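Local coordinates for phosphate ABC transporter, phosphate-binding protein (Clostridium perfringens, PDB 4GD5), which probably captures inorganic phosphate outside the cell and delivers it to an ABC importer, as the extracellular substrate-binding component of that transporter, at residues Asp126-Gln131 against Lys219-Glu224; Arg93-Glu98 against Pro240-Tyr245. All coordinates share one frame; numbering follows the deposited sequence.

Interaction 1. Residues Asp126-Gln131 against Lys219-Glu224; sequences DLTLVQ and KVDGVE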
ATOM      1  N   ASP A 126      12.410   9.436 -14.174  1.00 10.17           N
ATOM      2  CA  ASP A 126      11.133   9.591 -14.846  1.00  9.64           C
ATOM      3  C   ASP A 126      10.743   8.363 -15.610  1.00 12.89           C
ATOM      4  O   ASP A 126      11.557   7.825 -16.361  1.00 13.79           O
ATOM      5  CB  ASP A 126      11.222  10.751 -15.843  1.00 11.31           C
ATOM      6  CG  ASP A 126      11.278  12.088 -15.169  1.00 17.95           C
ATOM      7  OD1 ASP A 126      10.201  12.623 -14.834  1.00 19.07           O
ATOM      8  OD2 ASP A 126      12.399  12.585 -14.943  1.00 20.24           O
ATOM      9  N   LEU A 127       9.465   7.967 -15.474  1.00  9.00           N
ATOM     10  CA  LEU A 127       8.862   6.874 -16.240  1.00  8.60           C
ATOM     11  C   LEU A 127       7.446   7.234 -16.613  1.00 10.69           C
ATOM     12  O   LEU A 127       6.767   7.893 -15.836  1.00 10.32           O
ATOM     13  CB  LEU A 127       8.858   5.535 -15.472  1.00  8.11           C
ATOM     14  CG  LEU A 127      10.214   4.929 -15.112  1.00 11.88           C
ATOM     15  CD1 LEU A 127      10.028   3.764 -14.164  1.00 11.55           C
ATOM     16  CD2 LEU A 127      10.990   4.488 -16.377  1.00 14.06           C
ATOM     17  N   THR A 128       6.994   6.809 -17.794  1.00  7.34           N
ATOM     18  CA  THR A 128       5.593   6.974 -18.169  1.00  8.08           C
ATOM     19  C   THR A 128       4.852   5.750 -17.657  1.00 11.36           C
ATOM     20  O   THR A 128       5.473   4.703 -17.444  1.00 10.61           O
ATOM     21  CB  THR A 128       5.425   7.133 -19.693  1.00 13.09           C
ATOM     22  OG1 THR A 128       5.790   5.911 -20.347  1.00 11.62           O
ATOM     23  CG2 THR A 128       6.182   8.324 -20.262  1.00 12.95           C
ATOM     24  N   LEU A 129       3.518   5.841 -17.514  1.00  9.59           N
ATOM     25  CA  LEU A 129       2.734   4.669 -17.106  1.00  8.29           C
ATOM     26  C   LEU A 129       2.856   3.563 -18.170  1.00 11.48           C
ATOM     27  O   LEU A 129       2.849   2.382 -17.835  1.00 10.92           O
ATOM     28  CB  LEU A 129       1.280   5.056 -16.892  1.00  8.88           C
ATOM     29  CG  LEU A 129       0.428   4.132 -16.013  1.00 13.26           C
ATOM     30  CD1 LEU A 129       0.959   4.100 -14.557  1.00 12.39           C
ATOM     31  CD2 LEU A 129      -1.022   4.602 -15.999  1.00 17.34           C
ATOM     32  N   VAL A 130       3.026   3.949 -19.444  1.00  9.26           N
ATOM     33  CA  VAL A 130       3.210   2.980 -20.542  1.00  9.51           C
ATOM     34  C   VAL A 130       4.552   2.256 -20.347  1.00 12.85           C
ATOM     35  O   VAL A 130       4.600   1.030 -20.479  1.00 12.21           O
ATOM     36  CB  VAL A 130       3.094   3.669 -21.926  1.00 13.35           C
ATOM     37  CG1 VAL A 130       3.674   2.808 -23.055  1.00 14.17           C
ATOM     38  CG2 VAL A 130       1.643   4.037 -22.219  1.00 13.68           C
ATOM     39  N   GLN A 131       5.635   2.994 -20.001  1.00  8.57           N
ATOM     40  CA  GLN A 131       6.937   2.363 -19.763  1.00  8.07           C
ATOM     41  C   GLN A 131       6.867   1.412 -18.553  1.00 12.08           C
ATOM     42  O   GLN A 131       7.453   0.328 -18.576  1.00  9.69           O
ATOM     43  CB  GLN A 131       8.022   3.428 -19.535  1.00  8.63           C
ATOM     44  CG  GLN A 131       8.428   4.166 -20.829  1.00  9.42           C
ATOM     45  CD  GLN A 131       9.335   5.332 -20.563  1.00 15.57           C
ATOM     46  OE1 GLN A 131       9.247   6.000 -19.520  1.00  9.60           O
ATOM     47  NE2 GLN A 131      10.244   5.600 -21.507  1.00 15.45           N
ATOM     48  N   LYS A 219       9.205  10.170 -10.959  1.00  6.48           N
ATOM     49  CA  LYS A 219       8.058  10.958 -11.370  1.00  5.24           C
ATOM     50  C   LYS A 219       7.340  10.105 -12.402  1.00 10.30           C
ATOM     51  O   LYS A 219       8.019   9.458 -13.206  1.00 10.19           O
ATOM     52  CB  LYS A 219       8.482  12.319 -11.960  1.00  7.37           C
ATOM     53  CG  LYS A 219       8.976  13.323 -10.910  1.00 12.49           C
ATOM     54  CD  LYS A 219       9.397  14.673 -11.553  1.00 20.49           C
ATOM     55  CE  LYS A 219      10.816  14.602 -12.088  1.00 33.90           C
ATOM     56  NZ  LYS A 219      11.018  15.409 -13.306  1.00 58.97           N
ATOM     57  N   VAL A 220       5.996  10.073 -12.381  1.00  9.11           N
ATOM     58  CA  VAL A 220       5.223   9.237 -13.320  1.00  7.37           C
ATOM     59  C   VAL A 220       4.523  10.189 -14.300  1.00 10.72           C
ATOM     60  O   VAL A 220       3.689  10.992 -13.881  1.00  9.92           O
ATOM     61  CB  VAL A 220       4.243   8.280 -12.603  1.00  9.82           C
ATOM     62  CG1 VAL A 220       3.382   7.514 -13.622  1.00 10.09           C
ATOM     63  CG2 VAL A 220       4.999   7.291 -11.687  1.00  9.71           C
ATOM     64  N   ASP A 221       4.861  10.094 -15.612  1.00  9.23           N
ATOM     65  CA  ASP A 221       4.299  10.992 -16.640  1.00  8.94           C
ATOM     66  C   ASP A 221       4.474  12.469 -16.204  1.00 10.88           C
ATOM     67  O   ASP A 221       3.552  13.295 -16.340  1.00  9.61           O
ATOM     68  CB  ASP A 221       2.821  10.649 -16.947  1.00 10.69           C
ATOM     69  CG  ASP A 221       2.634   9.275 -17.561  1.00 16.55           C
ATOM     70  OD1 ASP A 221       3.056   9.083 -18.716  1.00 13.99           O
ATOM     71  OD2 ASP A 221       2.054   8.392 -16.881  1.00 17.98           O
ATOM     72  N   GLY A 222       5.667  12.760 -15.678  1.00  8.99           N
ATOM     73  CA  GLY A 222       6.100  14.084 -15.223  1.00  9.77           C
ATOM     74  C   GLY A 222       5.564  14.545 -13.886  1.00 11.97           C
ATOM     75  O   GLY A 222       5.861  15.669 -13.469  1.00 11.44           O
ATOM     76  N   VAL A 223       4.782  13.690 -13.194  1.00  8.61           N
ATOM     77  CA  VAL A 223       4.112  14.037 -11.933  1.00  7.87           C
ATOM     78  C   VAL A 223       4.840  13.435 -10.740  1.00 11.44           C
ATOM     79  O   VAL A 223       5.024  12.221 -10.663  1.00 10.14           O
ATOM     80  CB  VAL A 223       2.614  13.586 -11.980  1.00  9.67           C
ATOM     81  CG1 VAL A 223       1.869  13.948 -10.689  1.00  9.54           C
ATOM     82  CG2 VAL A 223       1.907  14.196 -13.204  1.00 10.35           C
ATOM     83  N   GLU A 224       5.196  14.303  -9.782  1.00  9.22           N
ATOM     84  CA  GLU A 224       5.871  13.865  -8.568  1.00 10.60           C
ATOM     85  C   GLU A 224       4.920  13.061  -7.677  1.00 14.59           C
ATOM     86  O   GLU A 224       3.722  13.348  -7.579  1.00 15.07           O
ATOM     87  CB  GLU A 224       6.415  15.081  -7.811  1.00 13.40           C
ATOM     88  CG  GLU A 224       7.561  14.710  -6.894  1.00 25.93           C
ATOM     89  CD  GLU A 224       8.038  15.800  -5.959  1.00 37.33           C
ATOM     90  OE1 GLU A 224       7.715  16.990  -6.188  1.00 18.62           O
ATOM     91  OE2 GLU A 224       8.743  15.449  -4.987  1.00 22.63           O
TER
HETATM   92  O   HOH W   1       8.027  11.249 -15.399  1.00  8.91           O
HETATM   93  O   HOH W   2       1.997   6.910 -20.225  1.00 13.59           O
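Asp221 reaches out of a tight turn to the first turn of the helix that starts in 126-131: its OD2 accepts from Leu129 N at 3.0 Å, the donor standing 37° above the carboxylate plane. CG lies anti to the carbonyl carbon (chi1 -64°), which lays the carboxylate across Thr128 at about a right angle, Asp221 OD1 being 3.2 Å from Thr128 CB. Water 2 links OD1 to Val130 N, and the positive end of the helix probably favours a carboxylate here. The same helix is closed by a capping box, in which Thr128 OG1 accepts from Gln131 N and Gln131 OE1 takes Thr128 N. Behind this lies a short parallel pairing at the edge of a sheet in a periplasmic-binding-protein fold, 126-127 beside 219-220. Leu127 N gives a nearly straight bond to Lys219 O (3.1 Å), and Leu127 O accepts from Asp221 N (2.9 Å). Val220 to Val223 then form a type I' turn; its central residues, Asp221 and Gly222, both have positive phi, easy for glycine and tolerated by aspartate better than by most residues. On one face Asp126 and Lys219 run side by side in a salt bridge whose hydrogen bond is weak, Lys219 NZ to Asp126 OD1 at 3.3 Å; water 1 bonds the same OD1 and Gly222 N, and more weakly Lys219 O. The other face carries buried Leu127 and Val220, apolar residues that both pack on Ile132.

Interaction 2. Residues Arg93-Glu98 against Pro240-Tyr245; sequences RDLKGE and PFLAVY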
ATOM      1  N   ARG A  93      -6.640  -1.540  -0.769  1.00  7.25           N
ATOM      2  CA  ARG A  93      -7.310  -1.559  -2.063  1.00  6.83           C
ATOM      3  C   ARG A  93      -8.786  -1.683  -1.831  1.00 11.74           C
ATOM      4  O   ARG A  93      -9.209  -2.127  -0.751  1.00 11.38           O
ATOM      5  CB  ARG A  93      -6.823  -2.743  -2.938  1.00  7.88           C
ATOM      6  CG  ARG A  93      -6.963  -4.151  -2.276  1.00 10.26           C
ATOM      7  CD  ARG A  93      -6.956  -5.246  -3.343  1.00 14.44           C
ATOM      8  NE  ARG A  93      -6.956  -6.606  -2.781  1.00 10.63           N
ATOM      9  CZ  ARG A  93      -8.022  -7.224  -2.279  1.00 17.23           C
ATOM     10  NH1 ARG A  93      -9.198  -6.605  -2.234  1.00 11.62           N
ATOM     11  NH2 ARG A  93      -7.925  -8.469  -1.828  1.00  9.95           N
ATOM     12  N   ASP A  94      -9.576  -1.377  -2.867  1.00 10.55           N
ATOM     13  CA  ASP A  94     -10.999  -1.638  -2.802  1.00  8.88           C
ATOM     14  C   ASP A  94     -11.199  -3.143  -2.769  1.00 12.45           C
ATOM     15  O   ASP A  94     -10.337  -3.906  -3.228  1.00 11.14           O
ATOM     16  CB  ASP A  94     -11.725  -1.022  -4.007  1.00 11.06           C
ATOM     17  CG  ASP A  94     -11.999   0.456  -3.796  1.00 19.42           C
ATOM     18  OD1 ASP A  94     -12.780   0.794  -2.869  1.00 18.35           O
ATOM     19  OD2 ASP A  94     -11.377   1.268  -4.486  1.00 23.15           O
ATOM     20  N   LEU A  95     -12.328  -3.579  -2.208  1.00 11.18           N
ATOM     21  CA  LEU A  95     -12.623  -4.993  -2.141  1.00 11.36           C
ATOM     22  C   LEU A  95     -12.931  -5.538  -3.525  1.00 15.55           C
ATOM     23  O   LEU A  95     -13.561  -4.864  -4.345  1.00 15.40           O
ATOM     24  CB  LEU A  95     -13.777  -5.234  -1.166  1.00 11.37           C
ATOM     25  CG  LEU A  95     -13.337  -5.701   0.251  1.00 15.38           C
ATOM     26  CD1 LEU A  95     -12.411  -4.686   0.926  1.00 14.91           C
ATOM     27  CD2 LEU A  95     -14.554  -5.931   1.148  1.00 17.55           C
ATOM     28  N   LYS A  96     -12.400  -6.736  -3.808  1.00 15.83           N
ATOM     29  CA  LYS A  96     -12.632  -7.421  -5.071  1.00 16.31           C
ATOM     30  C   LYS A  96     -14.086  -7.852  -5.126  1.00 20.50           C
ATOM     31  O   LYS A  96     -14.720  -7.995  -4.077  1.00 19.99           O
ATOM     32  CB  LYS A  96     -11.717  -8.646  -5.178  1.00 18.33           C
ATOM     33  CG  LYS A  96     -10.248  -8.341  -5.297  1.00 28.57           C
ATOM     34  CD  LYS A  96      -9.539  -9.538  -5.891  1.00 42.88           C
ATOM     35  CE  LYS A  96      -8.074  -9.285  -5.959  1.00 56.40           C
ATOM     36  NZ  LYS A  96      -7.388  -9.694  -4.712  1.00 69.31           N
ATOM     37  N   GLY A  97     -14.599  -8.082  -6.325  1.00 18.59           N
ATOM     38  CA  GLY A  97     -15.972  -8.540  -6.490  1.00 18.55           C
ATOM     39  C   GLY A  97     -16.327  -9.747  -5.626  1.00 20.15           C
ATOM     40  O   GLY A  97     -17.324  -9.726  -4.891  1.00 18.51           O
ATOM     41  N   GLU A  98     -15.498 -10.793  -5.659  1.00 17.40           N
ATOM     42  CA  GLU A  98     -15.767 -11.995  -4.859  1.00 17.94           C
ATOM     43  C   GLU A  98     -15.834 -11.669  -3.335  1.00 22.60           C
ATOM     44  O   GLU A  98     -16.647 -12.276  -2.638  1.00 23.90           O
ATOM     45  CB  GLU A  98     -14.719 -13.089  -5.169  1.00 20.17           C
ATOM     46  CG  GLU A  98     -15.115 -14.484  -4.719  1.00 33.99           C
ATOM     47  CD  GLU A  98     -14.139 -15.568  -5.130  1.00 63.50           C
ATOM     48  OE1 GLU A  98     -14.505 -16.382  -6.008  1.00 66.38           O
ATOM     49  OE2 GLU A  98     -13.005 -15.589  -4.597  1.00 53.78           O
ATOM     50  N   PRO A 240      -7.420   3.362  -1.793  1.00  7.52           N
ATOM     51  CA  PRO A 240      -7.811   3.668  -0.421  1.00  6.79           C
ATOM     52  C   PRO A 240      -7.116   2.755   0.591  1.00  8.68           C
ATOM     53  O   PRO A 240      -6.634   1.661   0.246  1.00  9.74           O
ATOM     54  CB  PRO A 240      -9.297   3.336  -0.419  1.00  9.36           C
ATOM     55  CG  PRO A 240      -9.410   2.160  -1.386  1.00 13.98           C
ATOM     56  CD  PRO A 240      -8.434   2.525  -2.485  1.00  8.83           C
ATOM     57  N   PHE A 241      -7.110   3.210   1.842  1.00  6.10           N
ATOM     58  CA  PHE A 241      -6.840   2.422   3.018  1.00  5.76           C
ATOM     59  C   PHE A 241      -8.195   2.170   3.677  1.00 10.41           C
ATOM     60  O   PHE A 241      -8.879   3.136   4.033  1.00  8.27           O
ATOM     61  CB  PHE A 241      -5.896   3.143   3.985  1.00  6.82           C
ATOM     62  CG  PHE A 241      -4.421   3.068   3.694  1.00  6.59           C
ATOM     63  CD1 PHE A 241      -3.948   2.453   2.539  1.00  8.10           C
ATOM     64  CD2 PHE A 241      -3.497   3.579   4.599  1.00  8.29           C
ATOM     65  CE1 PHE A 241      -2.585   2.354   2.298  1.00  8.86           C
ATOM     66  CE2 PHE A 241      -2.132   3.481   4.356  1.00 10.30           C
ATOM     67  CZ  PHE A 241      -1.685   2.849   3.222  1.00  8.82           C
ATOM     68  N   LEU A 242      -8.587   0.897   3.839  1.00  6.48           N
ATOM     69  CA  LEU A 242      -9.895   0.576   4.411  1.00  6.93           C
ATOM     70  C   LEU A 242      -9.802  -0.227   5.673  1.00 10.13           C
ATOM     71  O   LEU A 242      -8.972  -1.132   5.767  1.00  9.44           O
ATOM     72  CB  LEU A 242     -10.717  -0.279   3.401  1.00  7.36           C
ATOM     73  CG  LEU A 242     -10.989   0.294   1.998  1.00 11.15           C
ATOM     74  CD1 LEU A 242     -11.717  -0.740   1.120  1.00 12.82           C
ATOM     75  CD2 LEU A 242     -11.825   1.543   2.067  1.00 14.14           C
ATOM     76  N   ALA A 243     -10.718   0.047   6.621  1.00  7.21           N
ATOM     77  CA  ALA A 243     -10.930  -0.810   7.787  1.00  8.01           C
ATOM     78  C   ALA A 243     -12.222  -1.519   7.473  1.00 11.96           C
ATOM     79  O   ALA A 243     -13.199  -0.849   7.113  1.00 13.31           O
ATOM     80  CB  ALA A 243     -11.034   0.020   9.065  1.00  9.00           C
ATOM     81  N   VAL A 244     -12.213  -2.860   7.458  1.00  8.01           N
ATOM     82  CA  VAL A 244     -13.400  -3.615   7.091  1.00  8.44           C
ATOM     83  C   VAL A 244     -13.826  -4.491   8.269  1.00 12.52           C
ATOM     84  O   VAL A 244     -12.973  -4.960   9.043  1.00 12.32           O
ATOM     85  CB  VAL A 244     -13.236  -4.449   5.790  1.00 12.38           C
ATOM     86  CG1 VAL A 244     -12.864  -3.556   4.610  1.00 12.02           C
ATOM     87  CG2 VAL A 244     -12.223  -5.589   5.959  1.00 11.91           C
ATOM     88  N   TYR A 245     -15.133  -4.713   8.417  1.00  9.11           N
ATOM     89  CA  TYR A 245     -15.594  -5.527   9.534  1.00  9.40           C
ATOM     90  C   TYR A 245     -17.007  -6.036   9.317  1.00 14.41           C
ATOM     91  O   TYR A 245     -17.747  -5.478   8.505  1.00 14.37           O
ATOM     92  CB  TYR A 245     -15.551  -4.695  10.855  1.00  9.80           C
ATOM     93  CG  TYR A 245     -16.387  -3.432  10.833  1.00 11.38           C
ATOM     94  CD1 TYR A 245     -15.844  -2.218  10.407  1.00 12.72           C
ATOM     95  CD2 TYR A 245     -17.713  -3.443  11.260  1.00 14.12           C
ATOM     96  CE1 TYR A 245     -16.604  -1.049  10.406  1.00 15.88           C
ATOM     97  CE2 TYR A 245     -18.486  -2.287  11.237  1.00 15.97           C
ATOM     98  CZ  TYR A 245     -17.927  -1.092  10.812  1.00 20.44           C
ATOM     99  OH  TYR A 245     -18.691   0.050  10.803  1.00 25.25           O
TER
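Leu95 CD1 meets two branched side chains of strand 240-245, Val244 CG1 at 3.9 Å and Leu242 CD1 at 4.0 Å, where the chain leaving strand 88-91 packs against one face of a sheet of the periplasmic-binding-protein fold. These apolar contacts form the inner part of the interface. Pro240, Leu242 and Val244, every second residue of the strand, direct their side chains to the 93-98 segment, and aliphatic groups suit this buried face. Leu242 CG stands anti to its own carbonyl carbon (chi1 -58°); with chi2 extended, this brings CD1 against both Leu95 CD1 and Arg93 O. Ile78 of helix 74-83 also packs on Leu95, so the leucine is held between helix and sheet.

Contacts of mixed character lie toward the exposed end. The carboxylate of Asp94 crosses the ring of Pro240 at about a right angle, with Asp94 OD2 3.8 Å from both Pro240 CG and Pro240 CD; the compact ring offers a carbon surface beside the acid. Proline lacks an N-H, but strand pairing continues beyond it, Leu242 bonding through its backbone to Ala91.

Polar bonds run within the 93-98 segment and away from the strand. The CB of Arg93 points away from the strand, and Arg93 NH1 donates to Asp94 O at 3.1 Å, with that oxygen only 4° out of the guanidinium plane. NH1 also forms a salt bridge with Glu99, while NH2 bonds Ser75 OG; a long, flexible arginine can span these partners. The buried Arg93 O has no polar partner in the model and faces the methyl Leu242 CD1 at 3.4 Å.

In the fold
From the N terminus, the chain first reaches 93-98, just after strand 88-91, and then runs through the long strand 105-119 to 126-131. Interaction 1 closes the inner loop when strand 215-220 returns beside 126-127, the closest ends of its segments being 88 residues apart. Past helix 227-231, strand 238-245 lets interaction 2 close the outer loop, its closest ends 142 residues apart. The contacts are therefore nested. Their centres lie 27 Å apart, yet both reach one mixed sheet: strand 105-119 pairs with both 215-220 and 238-245. Interaction 1 adds strand 126-127 to the sheet edge and ties the start of helix 129-136 to the turn after strand 215-220, whereas interaction 2 lays a connecting segment over a strand.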